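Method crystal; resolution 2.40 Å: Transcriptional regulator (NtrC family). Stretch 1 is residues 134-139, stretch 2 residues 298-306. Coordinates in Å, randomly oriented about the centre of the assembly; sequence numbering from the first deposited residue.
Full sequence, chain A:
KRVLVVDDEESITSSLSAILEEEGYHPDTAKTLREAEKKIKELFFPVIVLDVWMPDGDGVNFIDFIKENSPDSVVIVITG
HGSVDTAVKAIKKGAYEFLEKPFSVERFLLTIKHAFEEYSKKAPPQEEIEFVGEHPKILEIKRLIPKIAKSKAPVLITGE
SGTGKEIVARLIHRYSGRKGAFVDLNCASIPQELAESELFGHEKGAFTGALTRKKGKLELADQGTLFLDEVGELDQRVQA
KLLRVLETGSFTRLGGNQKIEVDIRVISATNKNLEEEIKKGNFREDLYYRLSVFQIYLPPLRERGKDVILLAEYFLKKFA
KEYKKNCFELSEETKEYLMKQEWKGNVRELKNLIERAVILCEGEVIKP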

ATOM      1  N   GLU A 134     -19.865  10.402  20.344  1.00 39.59           N
ATOM      2  CA  GLU A 134     -21.004   9.738  20.962  1.00 40.21           C
ATOM      3  C   GLU A 134     -22.298  10.564  20.895  1.00 40.38           C
ATOM      4  O   GLU A 134     -23.336  10.113  21.356  1.00 40.78           O
ATOM      5  CB  GLU A 134     -20.688   9.349  22.416  1.00 40.48           C
ATOM      6  CG  GLU A 134     -19.543   8.331  22.567  1.00 40.42           C
ATOM      7  CD  GLU A 134     -19.824   7.001  21.879  1.00 50.78           C
ATOM      8  OE1 GLU A 134     -20.955   6.474  22.012  1.00 51.67           O
ATOM      9  OE2 GLU A 134     -18.907   6.477  21.206  1.00 55.92           O
ATOM     10  N   HIS A 135     -22.249  11.769  20.329  1.00 40.08           N
ATOM     11  CA  HIS A 135     -23.480  12.534  20.139  1.00 41.85           C
ATOM     12  C   HIS A 135     -24.460  11.734  19.295  1.00 43.16           C
ATOM     13  O   HIS A 135     -24.070  11.158  18.284  1.00 43.25           O
ATOM     14  CB  HIS A 135     -23.230  13.880  19.455  1.00 40.09           C
ATOM     15  CG  HIS A 135     -24.418  14.793  19.494  1.00 40.42           C
ATOM     16  ND1 HIS A 135     -25.484  14.669  18.630  1.00 40.63           N
ATOM     17  CD2 HIS A 135     -24.719  15.833  20.313  1.00 40.71           C
ATOM     18  CE1 HIS A 135     -26.383  15.599  18.898  1.00 40.90           C
ATOM     19  NE2 HIS A 135     -25.945  16.313  19.922  1.00 41.01           N
ATOM     20  N   PRO A 136     -25.740  11.711  19.706  1.00 40.88           N
ATOM     21  CA  PRO A 136     -26.804  10.989  18.994  1.00 41.25           C
ATOM     22  C   PRO A 136     -26.755  11.181  17.472  1.00 41.00           C
ATOM     23  O   PRO A 136     -27.039  10.247  16.715  1.00 40.64           O
ATOM     24  CB  PRO A 136     -28.081  11.599  19.573  1.00 41.74           C
ATOM     25  CG  PRO A 136     -27.687  12.015  20.975  1.00 41.70           C
ATOM     26  CD  PRO A 136     -26.245  12.442  20.886  1.00 41.35           C
ATOM     27  N   LYS A 137     -26.394  12.374  17.017  1.00 40.93           N
ATOM     28  CA  LYS A 137     -26.280  12.587  15.578  1.00 43.93           C
ATOM     29  C   LYS A 137     -25.131  11.766  14.973  1.00 44.82           C
ATOM     30  O   LYS A 137     -25.270  11.196  13.891  1.00 41.27           O
ATOM     31  CB  LYS A 137     -26.151  14.074  15.254  1.00 40.15           C
ATOM     32  CG  LYS A 137     -27.476  14.809  15.427  1.00 41.77           C
ATOM     33  CD  LYS A 137     -27.328  16.328  15.519  1.00 44.97           C
ATOM     34  CE  LYS A 137     -28.657  16.977  15.098  1.00 47.58           C
ATOM     35  NZ  LYS A 137     -28.917  18.312  15.712  1.00 42.42           N
ATOM     36  N   ILE A 138     -24.015  11.683  15.691  1.00 39.62           N
ATOM     37  CA  ILE A 138     -22.895  10.882  15.221  1.00 39.37           C
ATOM     38  C   ILE A 138     -23.161   9.385  15.317  1.00 39.57           C
ATOM     39  O   ILE A 138     -22.801   8.639  14.425  1.00 39.40           O
ATOM     40  CB  ILE A 138     -21.606  11.203  15.968  1.00 39.64           C
ATOM     41  CG1 ILE A 138     -21.221  12.669  15.737  1.00 39.32           C
ATOM     42  CG2 ILE A 138     -20.506  10.253  15.507  1.00 38.82           C
ATOM     43  CD1 ILE A 138     -20.924  13.014  14.286  1.00 39.36           C
ATOM     44  N   LEU A 139     -23.793   8.947  16.400  1.00 39.79           N
ATOM     45  CA  LEU A 139     -24.155   7.536  16.534  1.00 40.01           C
ATOM     46  C   LEU A 139     -25.108   7.100  15.418  1.00 40.07           C
ATOM     47  O   LEU A 139     -25.045   5.965  14.944  1.00 40.09           O
ATOM     48  CB  LEU A 139     -24.764   7.257  17.913  1.00 40.43           C
ATOM     49  CG  LEU A 139     -23.783   7.532  19.059  1.00 40.46           C
ATOM     50  CD1 LEU A 139     -24.430   7.331  20.419  1.00 40.94           C
ATOM     51  CD2 LEU A 139     -22.523   6.660  18.903  1.00 40.47           C
ATOM     52  N   LEU A 298     -22.806  15.313   7.807  1.00 39.20           N
ATOM     53  CA  LEU A 298     -22.004  15.427   9.024  1.00 38.90           C
ATOM     54  C   LEU A 298     -22.187  16.802   9.638  1.00 38.82           C
ATOM     55  O   LEU A 298     -21.861  17.800   9.014  1.00 39.09           O
ATOM     56  CB  LEU A 298     -20.510  15.234   8.729  1.00 38.24           C
ATOM     57  CG  LEU A 298     -20.096  13.951   8.023  1.00 38.44           C
ATOM     58  CD1 LEU A 298     -18.570  13.810   7.988  1.00 38.31           C
ATOM     59  CD2 LEU A 298     -20.746  12.750   8.702  1.00 38.11           C
ATOM     60  N   PRO A 299     -22.687  16.858  10.874  1.00 39.68           N
ATOM     61  CA  PRO A 299     -22.901  18.140  11.567  1.00 39.86           C
ATOM     62  C   PRO A 299     -21.584  18.836  11.936  1.00 39.98           C
ATOM     63  O   PRO A 299     -20.588  18.155  12.149  1.00 39.42           O
ATOM     64  CB  PRO A 299     -23.619  17.734  12.861  1.00 40.53           C
ATOM     65  CG  PRO A 299     -23.746  16.250  12.835  1.00 39.59           C
ATOM     66  CD  PRO A 299     -22.923  15.693  11.739  1.00 39.04           C
ATOM     67  N   PRO A 300     -21.591  20.177  12.041  1.00 39.57           N
ATOM     68  CA  PRO A 300     -20.403  20.876  12.540  1.00 39.71           C
ATOM     69  C   PRO A 300     -20.047  20.393  13.934  1.00 39.28           C
ATOM     70  O   PRO A 300     -20.897  19.871  14.667  1.00 39.43           O
ATOM     71  CB  PRO A 300     -20.844  22.338  12.599  1.00 39.79           C
ATOM     72  CG  PRO A 300     -22.046  22.430  11.724  1.00 39.76           C
ATOM     73  CD  PRO A 300     -22.707  21.099  11.776  1.00 40.07           C
ATOM     74  N   LEU A 301     -18.783  20.558  14.289  1.00 39.10           N
ATOM     75  CA  LEU A 301     -18.292  20.149  15.588  1.00 39.25           C
ATOM     76  C   LEU A 301     -19.081  20.812  16.727  1.00 39.72           C
ATOM     77  O   LEU A 301     -19.385  20.158  17.726  1.00 39.99           O
ATOM     78  CB  LEU A 301     -16.794  20.451  15.697  1.00 38.78           C
ATOM     79  CG  LEU A 301     -16.127  20.249  17.056  1.00 38.91           C
ATOM     80  CD1 LEU A 301     -16.396  18.864  17.605  1.00 38.66           C
ATOM     81  CD2 LEU A 301     -14.617  20.511  16.931  1.00 38.83           C
ATOM     82  N   ARG A 302     -19.422  22.093  16.567  1.00 40.10           N
ATOM     83  CA  ARG A 302     -20.182  22.825  17.581  1.00 40.27           C
ATOM     84  C   ARG A 302     -21.618  22.318  17.760  1.00 40.21           C
ATOM     85  O   ARG A 302     -22.330  22.774  18.656  1.00 41.49           O
ATOM     86  CB  ARG A 302     -20.215  24.322  17.258  1.00 40.19           C
ATOM     87  CG  ARG A 302     -21.018  24.643  16.025  1.00 40.75           C
ATOM     88  CD  ARG A 302     -20.687  25.998  15.461  1.00 41.31           C
ATOM     89  NE  ARG A 302     -21.409  26.275  14.219  1.00 41.57           N
ATOM     90  CZ  ARG A 302     -20.943  26.018  12.998  1.00 41.46           C
ATOM     91  NH1 ARG A 302     -19.744  25.458  12.829  1.00 40.34           N
ATOM     92  NH2 ARG A 302     -21.677  26.322  11.937  1.00 41.56           N
ATOM     93  N   GLU A 303     -22.053  21.395  16.905  1.00 40.44           N
ATOM     94  CA  GLU A 303     -23.380  20.795  17.053  1.00 40.36           C
ATOM     95  C   GLU A 303     -23.300  19.425  17.700  1.00 40.32           C
ATOM     96  O   GLU A 303     -24.293  18.706  17.741  1.00 40.61           O
ATOM     97  CB  GLU A 303     -24.100  20.671  15.704  1.00 40.37           C
ATOM     98  CG  GLU A 303     -24.657  21.979  15.158  1.00 40.79           C
ATOM     99  CD  GLU A 303     -25.487  21.781  13.888  1.00 41.04           C
ATOM    100  OE1 GLU A 303     -26.175  20.732  13.754  1.00 41.11           O
ATOM    101  OE2 GLU A 303     -25.457  22.686  13.021  1.00 40.83           O
ATOM    102  N   ARG A 304     -22.124  19.065  18.210  1.00 40.14           N
ATOM    103  CA  ARG A 304     -21.883  17.687  18.638  1.00 40.55           C
ATOM    104  C   ARG A 304     -21.732  17.516  20.143  1.00 40.24           C
ATOM    105  O   ARG A 304     -21.207  16.500  20.618  1.00 40.36           O
ATOM    106  CB  ARG A 304     -20.666  17.113  17.930  1.00 40.14           C
ATOM    107  CG  ARG A 304     -20.799  17.121  16.434  1.00 39.69           C
ATOM    108  CD  ARG A 304     -19.797  16.187  15.828  1.00 39.06           C
ATOM    109  NE  ARG A 304     -19.610  16.446  14.409  1.00 39.10           N
ATOM    110  CZ  ARG A 304     -18.590  15.972  13.705  1.00 39.28           C
ATOM    111  NH1 ARG A 304     -17.680  15.216  14.314  1.00 38.32           N
ATOM    112  NH2 ARG A 304     -18.484  16.240  12.402  1.00 38.30           N
ATOM    113  N   GLY A 305     -22.217  18.505  20.889  1.00 40.38           N
ATOM    114  CA  GLY A 305     -22.228  18.414  22.327  1.00 40.70           C
ATOM    115  C   GLY A 305     -20.825  18.274  22.870  1.00 40.46           C
ATOM    116  O   GLY A 305     -19.951  19.114  22.602  1.00 40.29           O
ATOM    117  N   LYS A 306     -20.605  17.198  23.618  1.00 40.52           N
ATOM    118  CA  LYS A 306     -19.353  16.987  24.317  1.00 40.42           C
ATOM    119  C   LYS A 306     -18.364  16.129  23.516  1.00 42.41           C
ATOM    120  O   LYS A 306     -17.320  15.720  24.025  1.00 41.24           O
ATOM    121  CB  LYS A 306     -19.635  16.400  25.701  1.00 40.96           C
ATOM    122  CG  LYS A 306     -20.012  17.475  26.738  1.00 45.92           C
ATOM    123  CD  LYS A 306     -21.030  16.980  27.751  1.00 59.74           C
ATOM    124  CE  LYS A 306     -20.377  16.512  29.037  1.00 65.81           C
ATOM    125  NZ  LYS A 306     -19.712  17.640  29.748  1.00 67.30           N
TER
HETATM  126  O   HOH W   1     -27.132  19.049  17.484  1.00 41.15           O

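The start of a helix, residues 136-139, packs with the residue before it against a turn more than 160 residues later in the chain. The two stretches bury 314 Å² between them, and no direct hydrogen bond crosses the contact. Packing and one bridging water hold it together, and Ile138, Arg304 and His135 cover the most surface.

His135 sits at the N-cap of the helix, and its imidazole serves both its own stretch and the other. ND1 accepts a hydrogen bond from Lys137 N (2.9 Å), capping an amide that has no carbonyl partner in a preceding helical turn. This bond fixes the ring, and with chi1 in the t well the opposite side of the imidazole meets the backbone of the turn. CD2 of His135 lies 3.4 Å from Arg304 C and 3.7 Å from Gly305 N, while Glu303 O lies over one face of the ring, 3.6 Å from His135 NE2. Here the backbones also come nearest, the CA atoms of His135 and Arg304 being 5.6 Å apart. Gly305 suits this place twice over: its phi is positive, and a CB on it would point toward the histidine and stand only 3.3 Å from His135 CD2.

Arg304 is buried, and its extended side chain folds back along its own stretch. Both NE and NH2 donate to Pro299 O, at 3.0 and 2.9 Å, tying the two ends of the turn together, and NH2 is also hydrogen-bonded elsewhere in the structure. With its polar edge engaged in this way, the guanidinium offers a flat face to a hydrocarbon neighbour. Ile138 CD1 lies over that face, 3.7 Å from Arg304 NE.

Although the CA-to-CB bond of Ile138 points sideways, its m, m rotamer brings the end of the side chain nearer the turn. The same methyl, CD1, also approaches Pro299 CD at 4.2 Å, an apolar contact suited to this buried site. Pro299 extends the packing to Lys137, whose CB lies 4.0 Å from Pro299 CG.

Beyond its CB, Lys137 runs out along the more exposed margin. Its NZ is 4.1 Å from Glu303 OE1, so the opposite charges are near each other but too far apart for a salt bridge. A water supplies the polar link instead: it accepts from Lys137 NZ at 2.6 Å and donates to Glu303 O at 2.9 Å. The long lysine chain thus combines an aliphatic contact near the backbone with a solvent-mediated one at its tip.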